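Side-chain contact in fimbrial subunit type 1 (Actinomyces oris, PDB 3UXF), which forms the shaft of type 1 fimbriae on the bacterial surface as their major structural subunit: residues G279-K282 and A283-R287. Numbering follows the deposited sequence.
Sequences GRRK and ASEAR
Arg281 and Glu285, one helical turn apart on helix 277-288, illustrate how an i to i+4 salt bridge can be built from groups turned almost at right angles. The two side chains run side by side in the same direction, yet their guanidinium and carboxylate planes stand 86° apart. NH1 of Arg281 donates to OE1 of Glu285 at 3.0 Å; the oxygen lies near the guanidinium plane, at its edge, but is itself approached from above the carboxylate. Both residues place CG anti to the backbone N, and Arg281 then bends at chi3 (61°) while Glu285 stays extended beyond CG. One water closes a second route, accepting from Arg281 NH2 and donating to OE1 of Glu285 at 2.6 Å; another joins that oxygen to the carbonyl O of Lys282. On a different side of the helix, OG of Ser284 turns back on Arg280 O at 2.8 Å, from above the carbonyl plane, while Ser284 N reaches the same oxygen from the opposite face. That hydroxyl also bonds to Ile220 N, tying the helix to a neighbouring loop. Glu278 pairs with both Arg281 NE and Lys282 NZ, and Lys282 has Asp257 as a further partner. Arg281 is thus held between two acids of its own helix, Glu278 about a turn before it and Glu285 about a turn after it, an alternation of charge that would probably limit rotation of its guanidinium and favour the ionised form of Glu285.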
loop_
_atom_site.group_PDB
_atom_site.type_symbol
_atom_site.label_atom_id
_atom_site.label_comp_id
_atom_site.label_asym_id
_atom_site.label_seq_id
_atom_site.Cartn_x
_atom_site.Cartn_y
_atom_site.Cartn_z
ATOM N N GLY A 279 18.145 -5.490 -14.257
ATOM C CA GLY A 279 17.359 -5.443 -13.030
ATOM C C GLY A 279 16.291 -6.516 -12.971
ATOM O O GLY A 279 16.047 -7.129 -11.932
ATOM N N ARG A 280 15.661 -6.805 -14.112
ATOM C CA ARG A 280 14.698 -7.865 -14.128
ATOM C C ARG A 280 15.334 -9.227 -13.878
ATOM O O ARG A 280 14.744 -10.086 -13.204
ATOM C CB ARG A 280 13.949 -7.881 -15.459
ATOM C CG ARG A 280 13.041 -6.658 -15.654
ATOM C CD ARG A 280 12.164 -6.843 -16.944
ATOM N NE ARG A 280 12.931 -7.064 -18.176
ATOM C CZ ARG A 280 13.327 -6.097 -19.002
ATOM N NH1 ARG A 280 13.044 -4.829 -18.734
ATOM N NH2 ARG A 280 14.011 -6.389 -20.107
ATOM N N ARG A 281 16.545 -9.382 -14.391
ATOM C CA ARG A 281 17.270 -10.631 -14.196
ATOM C C ARG A 281 17.591 -10.794 -12.710
ATOM O O ARG A 281 17.336 -11.843 -12.117
ATOM C CB ARG A 281 18.544 -10.670 -15.044
ATOM C CG ARG A 281 19.211 -12.087 -14.959
ATOM C CD ARG A 281 20.722 -12.046 -15.222
ATOM N NE ARG A 281 21.400 -11.203 -14.231
ATOM C CZ ARG A 281 21.646 -11.567 -12.981
ATOM N NH1 ARG A 281 21.298 -12.765 -12.544
ATOM N NH2 ARG A 281 22.247 -10.703 -12.150
ATOM N N LYS A 282 18.069 -9.718 -12.070
ATOM C CA LYS A 282 18.343 -9.818 -10.654
ATOM C C LYS A 282 17.086 -10.156 -9.874
ATOM O O LYS A 282 17.117 -10.978 -8.966
ATOM C CB LYS A 282 18.934 -8.500 -10.125
ATOM C CG LYS A 282 20.348 -8.181 -10.529
ATOM C CD LYS A 282 20.770 -6.942 -9.749
ATOM C CE LYS A 282 22.245 -6.577 -9.867
ATOM N NZ LYS A 282 22.715 -6.090 -11.202
ATOM N N ALA A 283 15.965 -9.486 -10.185
ATOM C CA ALA A 283 14.739 -9.802 -9.500
ATOM C C ALA A 283 14.259 -11.246 -9.722
ATOM O O ALA A 283 13.755 -11.872 -8.797
ATOM C CB ALA A 283 13.637 -8.792 -9.863
ATOM N N SER A 284 14.319 -11.719 -10.966
ATOM C CA SER A 284 13.868 -13.064 -11.289
ATOM C C SER A 284 14.637 -14.079 -10.431
ATOM O O SER A 284 14.056 -14.971 -9.820
ATOM C CB SER A 284 14.120 -13.345 -12.769
ATOM O OG SER A 284 13.378 -12.455 -13.594
ATOM N N GLU A 285 15.933 -13.887 -10.380
ATOM C CA GLU A 285 16.826 -14.795 -9.645
ATOM C C GLU A 285 16.617 -14.737 -8.147
ATOM O O GLU A 285 16.546 -15.755 -7.461
ATOM C CB GLU A 285 18.267 -14.464 -9.961
ATOM C CG GLU A 285 19.283 -15.408 -9.253
ATOM C CD GLU A 285 20.726 -15.049 -9.584
ATOM O OE1 GLU A 285 21.065 -13.837 -9.703
ATOM O OE2 GLU A 285 21.523 -15.998 -9.779
ATOM N N ALA A 286 16.517 -13.514 -7.623
ATOM C CA ALA A 286 16.359 -13.327 -6.186
ATOM C C ALA A 286 15.096 -13.995 -5.686
ATOM O O ALA A 286 15.091 -14.621 -4.624
ATOM C CB ALA A 286 16.373 -11.797 -5.817
ATOM N N ARG A 287 14.002 -13.854 -6.432
ATOM C CA ARG A 287 12.746 -14.415 -6.002
ATOM C C ARG A 287 12.791 -15.951 -6.117
ATOM O O ARG A 287 12.261 -16.634 -5.249
ATOM C CB ARG A 287 11.606 -13.885 -6.877
ATOM C CG ARG A 287 10.240 -14.506 -6.590
ATOM C CD ARG A 287 9.820 -14.434 -5.131
ATOM N NE ARG A 287 8.575 -15.182 -4.934
ATOM C CZ ARG A 287 8.547 -16.495 -4.715
ATOM N NH1 ARG A 287 9.696 -17.164 -4.636
ATOM N NH2 ARG A 287 7.393 -17.148 -4.561
HETATM O O HOH W 1 22.640 -11.794 -9.509
HETATM O O HOH W 2 19.619 -11.698 -7.863
#